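Local atomic coordinates of putative hemin transport system, substrate-binding protein (Burkholderia cenocepacia, PDB entry 5Y8A), a protein that binds heme in the periplasm and probably hands it to a hemin transport system for uptake into the cell. Residues V33-T38 against L48-Y53. Numbering follows the deposited sequence.
Sequences VGADTT and LPKVGY. With HEM (protoporphyrin IX containing Fe), chain C.
Ala35 and Lys50 form a single beta bridge, of parallel kind, where strand 30-35, outermost in its four-stranded parallel sheet, runs out toward the heme cleft beside the irregular segment 48-53. Ala35 N gives its hydrogen to Pro49 O (3.0 Å) and Ala35 O takes that of Val51 N (2.9 Å), so Lys50 is bracketed by the pair. Further along, Thr37 N reaches Gly52 O from above the carbonyl plane, at 3.1 Å. Beside the bridge, Leu48 CD1 rests on Ala35 CB (3.9 Å). The lysine chain bends at CB-CG and again at CD-CE, passing CD and CE over Asp36 O. This returns Lys50 NZ to Leu48 O (2.7 Å); Ala45 O is a second acceptor. Asp36 closes an Asx turn: its OD2 takes both Thr38 N, from above the carboxylate plane, and Thr38 OG1, on the syn side at 2.6 Å, while OD1 accepts from Gly12 N. Thr38 is thereby held with CG2 against the edge of the Tyr53 ring, 3.4 Å from CE1, and Thr37 OG1 lies in the ring plane at the same rim. With CG anti to the backbone N (chi1 170°), the tyrosine extends into the cleft, where OH is an axial ligand of the heme iron at 2.1 Å. Backbone pairing and the Asx turn thus probably hold the ring so that its oxygen meets the iron.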
ATOM      1  N   VAL A  33     -14.870 -15.465  -1.644  1.00 23.62           N
ATOM      2  CA  VAL A  33     -15.009 -16.199  -2.900  1.00 23.91           C
ATOM      3  C   VAL A  33     -14.461 -15.443  -4.108  1.00 26.72           C
ATOM      4  O   VAL A  33     -14.330 -16.047  -5.183  1.00 27.52           O
ATOM      5  CB  VAL A  33     -16.478 -16.605  -3.158  1.00 21.95           C
ATOM      6  CG1 VAL A  33     -17.096 -17.244  -1.897  1.00 23.17           C
ATOM      7  CG2 VAL A  33     -17.300 -15.416  -3.614  1.00 20.71           C
ATOM      8  N   GLY A  34     -14.130 -14.161  -3.982  1.00 24.67           N
ATOM      9  CA  GLY A  34     -13.598 -13.421  -5.114  1.00 21.55           C
ATOM     10  C   GLY A  34     -12.890 -12.170  -4.642  1.00 20.04           C
ATOM     11  O   GLY A  34     -13.077 -11.720  -3.508  1.00 18.86           O
ATOM     12  N   ALA A  35     -12.086 -11.598  -5.529  1.00 19.06           N
ATOM     13  CA  ALA A  35     -11.392 -10.355  -5.217  1.00 16.21           C
ATOM     14  C   ALA A  35     -11.073  -9.638  -6.526  1.00 16.23           C
ATOM     15  O   ALA A  35     -11.377 -10.129  -7.615  1.00 20.26           O
ATOM     16  CB  ALA A  35     -10.140 -10.649  -4.380  1.00 15.90           C
ATOM     17  N   ASP A  36     -10.485  -8.453  -6.422  1.00 16.07           N
ATOM     18  CA  ASP A  36      -9.915  -7.796  -7.592  1.00 15.15           C
ATOM     19  C   ASP A  36      -8.425  -8.119  -7.665  1.00 15.68           C
ATOM     20  O   ASP A  36      -7.832  -8.636  -6.717  1.00 13.42           O
ATOM     21  CB  ASP A  36     -10.123  -6.277  -7.549  1.00 16.83           C
ATOM     22  CG  ASP A  36      -9.218  -5.600  -6.542  1.00 22.10           C
ATOM     23  OD1 ASP A  36      -9.409  -5.857  -5.350  1.00 26.05           O
ATOM     24  OD2 ASP A  36      -8.270  -4.872  -6.934  1.00 27.13           O
ATOM     25  N   THR A  37      -7.812  -7.761  -8.802  1.00 17.09           N
ATOM     26  CA  THR A  37      -6.410  -8.089  -9.085  1.00 16.87           C
ATOM     27  C   THR A  37      -5.396  -7.444  -8.132  1.00 17.54           C
ATOM     28  O   THR A  37      -4.223  -7.839  -8.143  1.00 18.11           O
ATOM     29  CB  THR A  37      -6.068  -7.664 -10.516  1.00 18.76           C
ATOM     30  OG1 THR A  37      -6.294  -6.265 -10.647  1.00 18.65           O
ATOM     31  CG2 THR A  37      -6.947  -8.371 -11.521  1.00 18.07           C
ATOM     32  N   THR A  38      -5.768  -6.436  -7.354  1.00 16.33           N
ATOM     33  CA  THR A  38      -4.784  -5.894  -6.430  1.00 18.88           C
ATOM     34  C   THR A  38      -4.636  -6.754  -5.179  1.00 16.53           C
ATOM     35  O   THR A  38      -3.795  -6.447  -4.341  1.00 14.02           O
ATOM     36  CB  THR A  38      -5.151  -4.469  -6.007  1.00 22.62           C
ATOM     37  OG1 THR A  38      -6.351  -4.508  -5.224  1.00 22.97           O
ATOM     38  CG2 THR A  38      -5.381  -3.601  -7.236  1.00 25.09           C
ATOM     39  N   LEU A  48      -7.657 -16.460  -5.020  1.00 30.77           N
ATOM     40  CA  LEU A  48      -9.073 -16.227  -5.280  1.00 27.78           C
ATOM     41  C   LEU A  48      -9.306 -15.871  -6.752  1.00 25.08           C
ATOM     42  O   LEU A  48      -8.460 -15.237  -7.389  1.00 25.21           O
ATOM     43  CB  LEU A  48      -9.617 -15.090  -4.404  1.00 25.27           C
ATOM     44  CG  LEU A  48      -9.749 -15.257  -2.877  1.00 26.39           C
ATOM     45  CD1 LEU A  48     -10.158 -13.939  -2.257  1.00 22.92           C
ATOM     46  CD2 LEU A  48     -10.771 -16.360  -2.520  1.00 27.29           C
ATOM     47  N   PRO A  49     -10.458 -16.243  -7.306  1.00 21.04           N
ATOM     48  CA  PRO A  49     -10.816 -15.744  -8.639  1.00 22.85           C
ATOM     49  C   PRO A  49     -10.937 -14.227  -8.607  1.00 24.14           C
ATOM     50  O   PRO A  49     -11.441 -13.653  -7.635  1.00 21.82           O
ATOM     51  CB  PRO A  49     -12.166 -16.412  -8.922  1.00 20.38           C
ATOM     52  CG  PRO A  49     -12.260 -17.566  -7.919  1.00 22.25           C
ATOM     53  CD  PRO A  49     -11.516 -17.087  -6.725  1.00 21.82           C
ATOM     54  N   LYS A  50     -10.457 -13.581  -9.675  1.00 16.74           N
ATOM     55  CA  LYS A  50     -10.426 -12.132  -9.772  1.00 14.28           C
ATOM     56  C   LYS A  50     -11.491 -11.616 -10.736  1.00 18.64           C
ATOM     57  O   LYS A  50     -11.748 -12.239 -11.776  1.00 21.73           O
ATOM     58  CB  LYS A  50      -9.035 -11.646 -10.215  1.00 14.95           C
ATOM     59  CG  LYS A  50      -7.888 -12.044  -9.263  1.00 17.08           C
ATOM     60  CD  LYS A  50      -8.256 -11.780  -7.807  1.00 15.89           C
ATOM     61  CE  LYS A  50      -7.020 -11.989  -6.873  1.00 18.84           C
ATOM     62  NZ  LYS A  50      -6.588 -13.410  -6.843  1.00 21.73           N
ATOM     63  N   VAL A  51     -12.095 -10.456 -10.404  1.00 14.53           N
ATOM     64  CA  VAL A  51     -13.169  -9.886 -11.226  1.00 20.71           C
ATOM     65  C   VAL A  51     -12.790  -8.516 -11.777  1.00 26.51           C
ATOM     66  O   VAL A  51     -13.627  -7.607 -11.850  1.00 28.09           O
ATOM     67  CB  VAL A  51     -14.501  -9.807 -10.452  1.00 25.65           C
ATOM     68  CG1 VAL A  51     -14.993 -11.199 -10.131  1.00 25.98           C
ATOM     69  CG2 VAL A  51     -14.350  -9.012  -9.171  1.00 23.92           C
ATOM     70  N   GLY A  52     -11.543  -8.377 -12.222  1.00 19.51           N
ATOM     71  CA  GLY A  52     -11.058  -7.143 -12.796  1.00 18.19           C
ATOM     72  C   GLY A  52     -10.196  -6.346 -11.828  1.00 14.94           C
ATOM     73  O   GLY A  52     -10.081  -6.646 -10.640  1.00 14.45           O
ATOM     74  N   TYR A  53      -9.545  -5.332 -12.378  1.00 18.49           N
ATOM     75  CA  TYR A  53      -8.835  -4.370 -11.562  1.00 18.10           C
ATOM     76  C   TYR A  53      -9.837  -3.497 -10.785  1.00 18.38           C
ATOM     77  O   TYR A  53     -10.948  -3.220 -11.248  1.00 20.94           O
ATOM     78  CB  TYR A  53      -7.899  -3.532 -12.452  1.00 20.24           C
ATOM     79  CG  TYR A  53      -7.340  -2.375 -11.698  1.00 19.46           C
ATOM     80  CD1 TYR A  53      -6.532  -2.583 -10.587  1.00 19.27           C
ATOM     81  CD2 TYR A  53      -7.687  -1.083 -12.031  1.00 22.75           C
ATOM     82  CE1 TYR A  53      -6.063  -1.537  -9.856  1.00 20.27           C
ATOM     83  CE2 TYR A  53      -7.224  -0.024 -11.305  1.00 23.71           C
ATOM     84  CZ  TYR A  53      -6.411  -0.256 -10.232  1.00 24.18           C
ATOM     85  OH  TYR A  53      -6.011   0.792  -9.499  1.00 28.61           O
TER
HETATM   86  CHA HEM C 401      -3.524  -0.203 -12.712  1.00 41.79           C
HETATM   87  CHB HEM C 401      -2.424  -1.268  -8.118  1.00 44.62           C
HETATM   88  CHC HEM C 401      -3.966   3.106  -6.717  1.00 38.67           C
HETATM   89  CHD HEM C 401      -4.939   4.230 -11.337  1.00 43.00           C
HETATM   90  C1A HEM C 401      -3.115  -0.893 -11.582  1.00 43.85           C
HETATM   91  C2A HEM C 401      -2.688  -2.287 -11.522  1.00 47.26           C
HETATM   92  C3A HEM C 401      -2.382  -2.572 -10.255  1.00 42.82           C
HETATM   93  C4A HEM C 401      -2.607  -1.376  -9.470  1.00 37.36           C
HETATM   94  CMA HEM C 401      -1.882  -3.923  -9.699  1.00 42.17           C
HETATM   95  CAA HEM C 401      -2.592  -3.263 -12.726  1.00 53.33           C
HETATM   96  CBA HEM C 401      -3.608  -4.400 -12.586  1.00 56.64           C
HETATM   97  CGA HEM C 401      -3.271  -5.475 -13.583  1.00 64.46           C
HETATM   98  O1A HEM C 401      -2.740  -6.537 -13.152  1.00 65.10           O
HETATM   99  O2A HEM C 401      -3.522  -5.257 -14.803  1.00 67.95           O
HETATM  100  C1B HEM C 401      -2.799  -0.194  -7.341  1.00 43.37           C
HETATM  101  C2B HEM C 401      -2.764  -0.165  -5.895  1.00 44.10           C
HETATM  102  C3B HEM C 401      -3.200   1.043  -5.505  1.00 44.36           C
HETATM  103  C4B HEM C 401      -3.502   1.814  -6.695  1.00 40.72           C
HETATM  104  CMB HEM C 401      -2.321  -1.369  -5.025  1.00 43.57           C
HETATM  105  CAB HEM C 401      -3.355   1.622  -4.078  1.00 45.88           C
HETATM  106  CBB HEM C 401      -2.758   1.098  -3.000  1.00 47.65           C
HETATM  107  C1C HEM C 401      -4.351   3.786  -7.848  1.00 39.60           C
HETATM  108  C2C HEM C 401      -4.862   5.135  -7.868  1.00 42.53           C
HETATM  109  C3C HEM C 401      -5.144   5.451  -9.147  1.00 43.52           C
HETATM  110  C4C HEM C 401      -4.801   4.310  -9.968  1.00 42.33           C
HETATM  111  CMC HEM C 401      -5.020   5.972  -6.575  1.00 44.68           C
HETATM  112  CAC HEM C 401      -5.707   6.759  -9.751  1.00 45.92           C
HETATM  113  CBC HEM C 401      -5.994   7.835  -9.013  1.00 46.40           C
HETATM  114  C1D HEM C 401      -4.686   3.121 -12.119  1.00 44.81           C
HETATM  115  C2D HEM C 401      -4.951   2.990 -13.533  1.00 48.19           C
HETATM  116  C3D HEM C 401      -4.574   1.766 -13.929  1.00 49.77           C
HETATM  117  C4D HEM C 401      -4.043   1.073 -12.768  1.00 40.67           C
HETATM  118  CMD HEM C 401      -5.571   4.091 -14.421  1.00 49.54           C
HETATM  119  CAD HEM C 401      -4.680   1.231 -15.378  1.00 53.81           C
HETATM  120  CBD HEM C 401      -5.364  -0.133 -15.445  1.00 57.54           C
HETATM  121  CGD HEM C 401      -4.536  -1.071 -16.291  1.00 61.22           C
HETATM  122  O1D HEM C 401      -4.768  -2.309 -16.243  1.00 62.03           O
HETATM  123  O2D HEM C 401      -3.630  -0.578 -17.006  1.00 64.73           O
HETATM  124  NA  HEM C 401      -3.057  -0.371 -10.303  1.00 38.18           N
HETATM  125  NB  HEM C 401      -3.257   1.030  -7.800  1.00 41.10           N
HETATM  126  NC  HEM C 401      -4.326   3.312  -9.141  1.00 40.21           N
HETATM  127  ND  HEM C 401      -4.133   1.932 -11.692  1.00 39.41           N
HETATM  128 FE   HEM C 401      -4.019   1.455  -9.750  1.00 37.11          FE